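PDB 1I5P: pesticidal crystal protein Cry2Aa from Bacillus thuringiensis serovar kurstaki, which promotes colloid-osmotic lysis by binding to midgut epithelial cells of dipteran and lepidopteran larvae. Local coordinates for residues 223-231 and 244-253; 234-242 and 278-289. All coordinates share one frame; numbering follows the deposited sequence.

Interaction 1. Residues 223-231 and 244-253; sequences CINTYQTAF and FRTYMFLNVF
Y227 lies as a knob among F244, R245, M248 and F253 of the neighbouring helix. F253 turns its edge to one face of the phenol ring in a T-shaped pair, centroids 5.0 Å apart and planes at 68°; its CZ comes to 3.3 Å from Y227 CB. F244 lies almost parallel to the phenol, planes at 13°, but displaced so far that only their rims meet, Y227 CE1 to F244 CE2 at 3.4 Å. With CG anti to the backbone N (chi1 175°), the Y227 ring spans the gap, and its OH stops 3.4 Å from R245 CA. These are neighbouring, nearly antiparallel helices of the N-terminal helical bundle of a three-domain Cry toxin, their segment axes 11.4 Å apart. M248 sets CB 3.6 Å from the same Y227 CE1 before its chain bends away. The guanidinium of R245 also leads away, bonding through NH1 to N274 O. Towards one end of the contact, V252 CG1 packs 3.9 Å from C223 SG; towards the other, A230 CB meets F244 CZ, and the edges of F231 and F244 come together. F516 packs against both Y227 and F253.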
loop_
_atom_site.group_PDB
_atom_site.type_symbol
_atom_site.label_atom_id
_atom_site.label_comp_id
_atom_site.label_asym_id
_atom_site.label_seq_id
_atom_site.Cartn_x
_atom_site.Cartn_y
_atom_site.Cartn_z
ATOM N N CYS A 223 16.217 -4.174 2.792
ATOM C CA CYS A 223 15.195 -3.224 3.232
ATOM C C CYS A 223 14.234 -3.869 4.221
ATOM O O CYS A 223 13.924 -3.299 5.266
ATOM C CB CYS A 223 14.401 -2.690 2.033
ATOM S SG CYS A 223 15.324 -1.581 0.964
ATOM N N ILE A 224 13.761 -5.060 3.876
ATOM C CA ILE A 224 12.836 -5.787 4.735
ATOM C C ILE A 224 13.461 -6.091 6.090
ATOM O O ILE A 224 12.855 -5.834 7.129
ATOM C CB ILE A 224 12.392 -7.098 4.061
ATOM C CG1 ILE A 224 11.601 -6.767 2.790
ATOM C CG2 ILE A 224 11.547 -7.936 5.031
ATOM C CD1 ILE A 224 11.374 -7.953 1.877
ATOM N N ASN A 225 14.675 -6.626 6.080
ATOM C CA ASN A 225 15.357 -6.951 7.327
ATOM C C ASN A 225 15.612 -5.715 8.191
ATOM O O ASN A 225 15.409 -5.752 9.401
ATOM C CB ASN A 225 16.680 -7.670 7.042
ATOM C CG ASN A 225 16.479 -9.035 6.391
ATOM O OD1 ASN A 225 15.406 -9.629 6.484
ATOM N ND2 ASN A 225 17.528 -9.547 5.749
ATOM N N THR A 226 16.053 -4.621 7.577
ATOM C CA THR A 226 16.324 -3.400 8.334
ATOM C C THR A 226 15.061 -2.905 9.035
ATOM O O THR A 226 15.084 -2.554 10.216
ATOM C CB THR A 226 16.864 -2.279 7.416
ATOM O OG1 THR A 226 18.089 -2.708 6.811
ATOM C CG2 THR A 226 17.131 -1.005 8.215
ATOM N N TYR A 227 13.959 -2.881 8.299
ATOM C CA TYR A 227 12.699 -2.419 8.857
ATOM C C TYR A 227 12.163 -3.357 9.934
ATOM O O TYR A 227 11.721 -2.902 10.987
ATOM C CB TYR A 227 11.662 -2.273 7.751
ATOM C CG TYR A 227 10.285 -1.910 8.259
ATOM C CD1 TYR A 227 9.974 -0.601 8.613
ATOM C CD2 TYR A 227 9.289 -2.878 8.368
ATOM C CE1 TYR A 227 8.702 -0.260 9.058
ATOM C CE2 TYR A 227 8.014 -2.547 8.817
ATOM C CZ TYR A 227 7.727 -1.238 9.155
ATOM O OH TYR A 227 6.460 -0.916 9.584
ATOM N N GLN A 228 12.198 -4.661 9.671
ATOM C CA GLN A 228 11.693 -5.636 10.644
ATOM C C GLN A 228 12.433 -5.571 11.968
ATOM O O GLN A 228 11.821 -5.674 13.025
ATOM C CB GLN A 228 11.768 -7.067 10.092
ATOM C CG GLN A 228 10.628 -7.419 9.155
ATOM C CD GLN A 228 10.474 -8.923 8.952
ATOM O OE1 GLN A 228 11.330 -9.573 8.354
ATOM N NE2 GLN A 228 9.374 -9.478 9.450
ATOM N N THR A 229 13.749 -5.411 11.911
ATOM C CA THR A 229 14.539 -5.322 13.134
ATOM C C THR A 229 14.083 -4.122 13.970
ATOM O O THR A 229 13.912 -4.220 15.187
ATOM C CB THR A 229 16.045 -5.172 12.815
ATOM O OG1 THR A 229 16.516 -6.363 12.175
ATOM C CG2 THR A 229 16.846 -4.931 14.089
ATOM N N ALA A 230 13.878 -2.992 13.304
ATOM C CA ALA A 230 13.450 -1.774 13.986
ATOM C C ALA A 230 12.028 -1.890 14.512
ATOM O O ALA A 230 11.727 -1.446 15.622
ATOM C CB ALA A 230 13.551 -0.586 13.039
ATOM N N PHE A 231 11.152 -2.481 13.703
ATOM C CA PHE A 231 9.761 -2.643 14.090
ATOM C C PHE A 231 9.641 -3.508 15.346
ATOM O O PHE A 231 8.770 -3.269 16.184
ATOM C CB PHE A 231 8.960 -3.271 12.942
ATOM C CG PHE A 231 7.473 -3.106 13.079
ATOM C CD1 PHE A 231 6.847 -1.937 12.653
ATOM C CD2 PHE A 231 6.702 -4.101 13.669
ATOM C CE1 PHE A 231 5.468 -1.762 12.812
ATOM C CE2 PHE A 231 5.332 -3.939 13.836
ATOM C CZ PHE A 231 4.709 -2.766 13.408
ATOM N N PHE A 244 4.894 5.168 11.815
ATOM C CA PHE A 244 6.222 4.638 11.582
ATOM C C PHE A 244 6.146 3.762 10.338
ATOM O O PHE A 244 7.015 3.819 9.472
ATOM C CB PHE A 244 6.687 3.793 12.771
ATOM C CG PHE A 244 8.036 3.152 12.571
ATOM C CD1 PHE A 244 9.203 3.902 12.676
ATOM C CD2 PHE A 244 8.139 1.801 12.253
ATOM C CE1 PHE A 244 10.451 3.318 12.475
ATOM C CE2 PHE A 244 9.385 1.204 12.048
ATOM C CZ PHE A 244 10.544 1.966 12.157
ATOM N N ARG A 245 5.095 2.948 10.258
ATOM C CA ARG A 245 4.902 2.053 9.120
ATOM C C ARG A 245 4.635 2.843 7.846
ATOM O O ARG A 245 5.227 2.575 6.801
ATOM C CB ARG A 245 3.730 1.096 9.374
ATOM C CG ARG A 245 3.352 0.246 8.160
ATOM C CD ARG A 245 2.224 -0.718 8.484
ATOM N NE ARG A 245 1.808 -1.479 7.308
ATOM C CZ ARG A 245 1.181 -0.956 6.258
ATOM N NH1 ARG A 245 0.884 0.336 6.225
ATOM N NH2 ARG A 245 0.858 -1.729 5.232
ATOM N N THR A 246 3.736 3.815 7.943
ATOM C CA THR A 246 3.393 4.644 6.801
ATOM C C THR A 246 4.626 5.328 6.243
ATOM O O THR A 246 4.870 5.296 5.033
ATOM C CB THR A 246 2.358 5.712 7.184
ATOM O OG1 THR A 246 1.094 5.076 7.413
ATOM C CG2 THR A 246 2.217 6.752 6.084
ATOM N N TYR A 247 5.405 5.937 7.131
ATOM C CA TYR A 247 6.612 6.633 6.723
ATOM C C TYR A 247 7.528 5.705 5.923
ATOM O O TYR A 247 7.983 6.059 4.835
ATOM C CB TYR A 247 7.365 7.173 7.945
ATOM C CG TYR A 247 8.446 8.158 7.569
ATOM C CD1 TYR A 247 8.210 9.537 7.602
ATOM C CD2 TYR A 247 9.684 7.713 7.107
ATOM C CE1 TYR A 247 9.183 10.445 7.176
ATOM C CE2 TYR A 247 10.659 8.609 6.678
ATOM C CZ TYR A 247 10.402 9.970 6.712
ATOM O OH TYR A 247 11.358 10.850 6.249
ATOM N N MET A 248 7.794 4.516 6.456
ATOM C CA MET A 248 8.662 3.552 5.777
ATOM C C MET A 248 8.032 2.931 4.528
ATOM O O MET A 248 8.729 2.617 3.562
ATOM C CB MET A 248 9.085 2.449 6.751
ATOM C CG MET A 248 10.044 2.924 7.848
ATOM S SD MET A 248 11.589 3.605 7.177
ATOM C CE MET A 248 12.075 4.770 8.483
ATOM N N PHE A 249 6.718 2.753 4.531
ATOM C CA PHE A 249 6.077 2.176 3.357
ATOM C C PHE A 249 6.104 3.160 2.185
ATOM O O PHE A 249 6.270 2.761 1.036
ATOM C CB PHE A 249 4.647 1.746 3.685
ATOM C CG PHE A 249 4.530 0.283 4.017
ATOM C CD1 PHE A 249 5.081 -0.225 5.191
ATOM C CD2 PHE A 249 3.923 -0.599 3.127
ATOM C CE1 PHE A 249 5.031 -1.585 5.476
ATOM C CE2 PHE A 249 3.865 -1.967 3.399
ATOM C CZ PHE A 249 4.423 -2.463 4.578
ATOM N N LEU A 250 5.965 4.449 2.475
ATOM C CA LEU A 250 5.990 5.460 1.422
ATOM C C LEU A 250 7.408 5.762 0.945
ATOM O O LEU A 250 7.630 6.013 -0.241
ATOM C CB LEU A 250 5.339 6.752 1.915
ATOM C CG LEU A 250 3.808 6.755 1.987
ATOM C CD1 LEU A 250 3.327 8.046 2.629
ATOM C CD2 LEU A 250 3.236 6.606 0.586
ATOM N N ASN A 251 8.358 5.725 1.877
ATOM C CA ASN A 251 9.761 6.010 1.594
ATOM C C ASN A 251 10.568 4.808 1.143
ATOM O O ASN A 251 11.606 4.960 0.496
ATOM C CB ASN A 251 10.445 6.577 2.842
ATOM C CG ASN A 251 10.321 8.069 2.949
ATOM O OD1 ASN A 251 11.066 8.809 2.307
ATOM N ND2 ASN A 251 9.371 8.528 3.758
ATOM N N VAL A 252 10.102 3.614 1.492
ATOM C CA VAL A 252 10.849 2.414 1.166
ATOM C C VAL A 252 10.122 1.240 0.517
ATOM O O VAL A 252 10.525 0.771 -0.542
ATOM C CB VAL A 252 11.559 1.875 2.439
ATOM C CG1 VAL A 252 12.339 0.602 2.113
ATOM C CG2 VAL A 252 12.484 2.948 3.015
ATOM N N PHE A 253 9.052 0.760 1.134
ATOM C CA PHE A 253 8.395 -0.419 0.591
ATOM C C PHE A 253 7.542 -0.313 -0.654
ATOM O O PHE A 253 7.249 -1.333 -1.287
ATOM C CB PHE A 253 7.678 -1.145 1.727
ATOM C CG PHE A 253 8.622 -1.579 2.803
ATOM C CD1 PHE A 253 8.731 -0.857 3.985
ATOM C CD2 PHE A 253 9.517 -2.622 2.568
ATOM C CE1 PHE A 253 9.726 -1.161 4.915
ATOM C CE2 PHE A 253 10.509 -2.932 3.484
ATOM C CZ PHE A 253 10.618 -2.200 4.659
#

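Interaction 2. Residues 234-242 and 278-289; sequences LNTRLHDML and SGSGPQQTQSFT
A chi1 of 174° turns the H239 imidazole off the helix start towards 278-280; the R237 chain, bent at chi2 and chi3, carries its guanidinium to the turn at 281-284. H239 ND1 donates to S278 O at 3.0 Å, nearly in the ring plane but above the plane of the carbonyl. S280 sits over the imidazole face, its CB 4.2 Å from the centroid in a CH-pi contact. NH1 of R237 grips two backbone oxygens: Q284 O at 2.8 Å, approached from above its carbonyl plane, and G281 O at 2.9 Å, approached in the plane of G281's own carbonyl. T236 and F288 form an antiparallel hydrogen-bonded pair in a short, weakly bonded two-strand sheet; F288 N to T236 O, 2.8 Å, is the straighter of its two bonds (169°). Beside it S287 OG donates to N235 OD1 at 2.8 Å. The F288 ring turns its edge to L238 N, while L238 CB and M241 CE pack on its side chain. Water bridges link L238 N to Q286 O and H239 N to Q284 O. Side chains, strand backbone and water thus tie the start of helix 238-259 to the loop, and the R237 charge is probably partly offset by the two carbonyl dipoles.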
loop_
_atom_site.group_PDB
_atom_site.type_symbol
_atom_site.label_atom_id
_atom_site.label_comp_id
_atom_site.label_asym_id
_atom_site.label_seq_id
_atom_site.Cartn_x
_atom_site.Cartn_y
_atom_site.Cartn_z
ATOM N N LEU A 234 9.783 -1.637 18.628
ATOM C CA LEU A 234 8.756 -0.635 18.900
ATOM C C LEU A 234 7.885 -0.925 20.121
ATOM O O LEU A 234 7.566 -2.074 20.438
ATOM C CB LEU A 234 7.831 -0.463 17.693
ATOM C CG LEU A 234 8.265 0.388 16.494
ATOM C CD1 LEU A 234 7.189 0.318 15.424
ATOM C CD2 LEU A 234 8.486 1.825 16.926
ATOM N N ASN A 235 7.512 0.149 20.799
ATOM C CA ASN A 235 6.634 0.089 21.952
ATOM C C ASN A 235 6.103 1.502 22.025
ATOM O O ASN A 235 6.656 2.355 22.722
ATOM C CB ASN A 235 7.389 -0.254 23.238
ATOM C CG ASN A 235 6.444 -0.532 24.397
ATOM O OD1 ASN A 235 5.227 -0.437 24.243
ATOM N ND2 ASN A 235 6.997 -0.877 25.557
ATOM N N THR A 236 5.036 1.754 21.279
ATOM C CA THR A 236 4.468 3.084 21.235
ATOM C C THR A 236 2.958 3.054 21.052
ATOM O O THR A 236 2.363 2.000 20.828
ATOM C CB THR A 236 5.098 3.868 20.076
ATOM O OG1 THR A 236 4.710 5.245 20.155
ATOM C CG2 THR A 236 4.652 3.274 18.742
ATOM N N ARG A 237 2.332 4.217 21.146
ATOM C CA ARG A 237 0.888 4.290 20.966
ATOM C C ARG A 237 0.532 3.944 19.520
ATOM O O ARG A 237 1.382 4.022 18.628
ATOM C CB ARG A 237 0.390 5.686 21.318
ATOM C CG ARG A 237 0.700 6.106 22.746
ATOM C CD ARG A 237 -0.415 6.986 23.263
ATOM N NE ARG A 237 0.063 8.192 23.929
ATOM C CZ ARG A 237 -0.624 9.330 23.970
ATOM N NH1 ARG A 237 -1.812 9.409 23.380
ATOM N NH2 ARG A 237 -0.131 10.388 24.602
ATOM N N LEU A 238 -0.724 3.567 19.294
ATOM C CA LEU A 238 -1.178 3.183 17.957
ATOM C C LEU A 238 -0.835 4.199 16.880
ATOM O O LEU A 238 -0.264 3.852 15.843
ATOM C CB LEU A 238 -2.692 2.945 17.953
ATOM C CG LEU A 238 -3.241 2.369 16.649
ATOM C CD1 LEU A 238 -2.541 1.052 16.352
ATOM C CD2 LEU A 238 -4.749 2.160 16.751
ATOM N N HIS A 239 -1.186 5.456 17.128
ATOM C CA HIS A 239 -0.919 6.508 16.165
ATOM C C HIS A 239 0.532 6.475 15.681
ATOM O O HIS A 239 0.798 6.521 14.479
ATOM C CB HIS A 239 -1.226 7.875 16.774
ATOM C CG HIS A 239 -0.839 9.018 15.893
ATOM N ND1 HIS A 239 -1.564 9.380 14.779
ATOM C CD2 HIS A 239 0.243 9.832 15.919
ATOM C CE1 HIS A 239 -0.945 10.365 14.154
ATOM N NE2 HIS A 239 0.155 10.657 14.825
ATOM N N ASP A 240 1.468 6.387 16.622
ATOM C CA ASP A 240 2.890 6.367 16.281
ATOM C C ASP A 240 3.343 5.088 15.590
ATOM O O ASP A 240 4.210 5.121 14.721
ATOM C CB ASP A 240 3.725 6.616 17.536
ATOM C CG ASP A 240 3.625 8.050 18.019
ATOM O OD1 ASP A 240 3.695 8.273 19.249
ATOM O OD2 ASP A 240 3.484 8.952 17.164
ATOM N N MET A 241 2.763 3.958 15.969
ATOM C CA MET A 241 3.125 2.702 15.331
ATOM C C MET A 241 2.717 2.745 13.861
ATOM O O MET A 241 3.496 2.382 12.981
ATOM C CB MET A 241 2.437 1.524 16.025
ATOM C CG MET A 241 2.646 0.199 15.313
ATOM S SD MET A 241 2.010 -1.183 16.244
ATOM C CE MET A 241 3.419 -1.550 17.264
ATOM N N LEU A 242 1.494 3.194 13.597
ATOM C CA LEU A 242 1.004 3.274 12.225
ATOM C C LEU A 242 1.796 4.272 11.376
ATOM O O LEU A 242 2.084 4.007 10.204
ATOM C CB LEU A 242 -0.486 3.639 12.216
ATOM C CG LEU A 242 -1.390 2.638 12.937
ATOM C CD1 LEU A 242 -2.861 3.015 12.736
ATOM C CD2 LEU A 242 -1.118 1.233 12.398
ATOM N N SER A 278 -4.605 6.561 12.485
ATOM C CA SER A 278 -5.395 6.585 13.709
ATOM C C SER A 278 -5.201 7.989 14.267
ATOM O O SER A 278 -4.300 8.711 13.837
ATOM C CB SER A 278 -4.930 5.514 14.712
ATOM O OG SER A 278 -3.699 5.848 15.332
ATOM N N GLY A 279 -6.038 8.380 15.219
ATOM C CA GLY A 279 -5.936 9.724 15.754
ATOM C C GLY A 279 -4.874 10.010 16.797
ATOM O O GLY A 279 -4.421 9.117 17.524
ATOM N N SER A 280 -4.472 11.277 16.848
ATOM C CA SER A 280 -3.505 11.765 17.821
ATOM C C SER A 280 -4.374 12.319 18.941
ATOM O O SER A 280 -5.596 12.363 18.813
ATOM C CB SER A 280 -2.657 12.896 17.233
ATOM O OG SER A 280 -1.903 12.449 16.121
ATOM N N GLY A 281 -3.759 12.753 20.033
ATOM C CA GLY A 281 -4.546 13.284 21.126
ATOM C C GLY A 281 -4.252 12.542 22.411
ATOM O O GLY A 281 -3.615 11.493 22.388
ATOM N N PRO A 282 -4.720 13.060 23.554
ATOM C CA PRO A 282 -4.484 12.425 24.852
ATOM C C PRO A 282 -5.349 11.211 25.218
ATOM O O PRO A 282 -5.046 10.520 26.188
ATOM C CB PRO A 282 -4.695 13.580 25.821
ATOM C CG PRO A 282 -5.852 14.286 25.186
ATOM C CD PRO A 282 -5.412 14.352 23.731
ATOM N N GLN A 283 -6.419 10.949 24.468
ATOM C CA GLN A 283 -7.300 9.814 24.776
ATOM C C GLN A 283 -6.776 8.433 24.379
ATOM O O GLN A 283 -6.874 7.476 25.151
ATOM C CB GLN A 283 -8.681 10.024 24.145
ATOM C CG GLN A 283 -9.511 11.089 24.829
ATOM C CD GLN A 283 -10.936 11.134 24.327
ATOM O OE1 GLN A 283 -11.575 10.100 24.142
ATOM N NE2 GLN A 283 -11.448 12.342 24.113
ATOM N N GLN A 284 -6.230 8.323 23.175
ATOM C CA GLN A 284 -5.706 7.048 22.697
ATOM C C GLN A 284 -4.360 6.798 23.372
ATOM O O GLN A 284 -3.313 7.146 22.837
ATOM C CB GLN A 284 -5.562 7.099 21.176
ATOM C CG GLN A 284 -6.849 7.522 20.476
ATOM C CD GLN A 284 -7.000 9.033 20.342
ATOM O OE1 GLN A 284 -6.418 9.804 21.104
ATOM N NE2 GLN A 284 -7.799 9.459 19.369
ATOM N N THR A 285 -4.406 6.169 24.542
ATOM C CA THR A 285 -3.215 5.931 25.352
ATOM C C THR A 285 -2.528 4.573 25.319
ATOM O O THR A 285 -1.347 4.474 25.645
ATOM C CB THR A 285 -3.531 6.223 26.829
ATOM O OG1 THR A 285 -4.736 5.534 27.193
ATOM C CG2 THR A 285 -3.720 7.710 27.055
ATOM N N GLN A 286 -3.244 3.525 24.945
ATOM C CA GLN A 286 -2.632 2.208 24.945
ATOM C C GLN A 286 -1.360 2.131 24.107
ATOM O O GLN A 286 -1.280 2.684 23.012
ATOM C CB GLN A 286 -3.642 1.160 24.485
ATOM C CG GLN A 286 -3.127 -0.261 24.554
ATOM C CD GLN A 286 -4.240 -1.284 24.438
ATOM O OE1 GLN A 286 -5.333 -0.977 23.966
ATOM N NE2 GLN A 286 -3.963 -2.508 24.859
ATOM N N SER A 287 -0.360 1.446 24.646
ATOM C CA SER A 287 0.913 1.293 23.963
ATOM C C SER A 287 0.957 -0.111 23.372
ATOM O O SER A 287 0.439 -1.053 23.966
ATOM C CB SER A 287 2.067 1.499 24.955
ATOM O OG SER A 287 3.310 1.626 24.289
ATOM N N PHE A 288 1.555 -0.253 22.197
ATOM C CA PHE A 288 1.633 -1.564 21.559
ATOM C C PHE A 288 3.045 -1.928 21.140
ATOM O O PHE A 288 3.888 -1.054 20.908
ATOM C CB PHE A 288 0.733 -1.621 20.314
ATOM C CG PHE A 288 -0.706 -1.276 20.579
ATOM C CD1 PHE A 288 -1.150 0.038 20.480
ATOM C CD2 PHE A 288 -1.616 -2.266 20.945
ATOM C CE1 PHE A 288 -2.479 0.366 20.738
ATOM C CE2 PHE A 288 -2.948 -1.949 21.206
ATOM C CZ PHE A 288 -3.377 -0.628 21.104
ATOM N N THR A 289 3.283 -3.230 21.031
ATOM C CA THR A 289 4.567 -3.761 20.606
ATOM C C THR A 289 4.338 -4.553 19.319
ATOM O O THR A 289 3.194 -4.803 18.930
ATOM C CB THR A 289 5.169 -4.697 21.674
ATOM O OG1 THR A 289 4.291 -5.810 21.885
ATOM C CG2 THR A 289 5.359 -3.952 22.986
HETATM O O HOH W 1 -3.020 4.111 21.267
HETATM O O HOH W 2 -1.721 7.371 12.389
HETATM O O HOH W 3 -2.521 6.332 19.856
#

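Helix 238-259 carries both contacts: its first residues serve interaction 2, while 244-253, further along, serve interaction 1. Helix 202-232 is followed directly by strand 235-237, so only a short piece of chain separates F231 from L234; the centres of the two contacts are about 17 Å apart. They touch directly where F244 CD2 meets L234 CD1 at 3.6 Å and F231 CZ meets M241 CG at 4.1 Å. W293 joins them from helix 293-300, meeting the F231 ring as well as M241 and L242. Interaction 1 is almost wholly apolar packing between bundle helices, whereas the partly buried interaction 2 adds polar bonds and waters to its packing round F288, fastening the bundle to the loop and strand of 278-289.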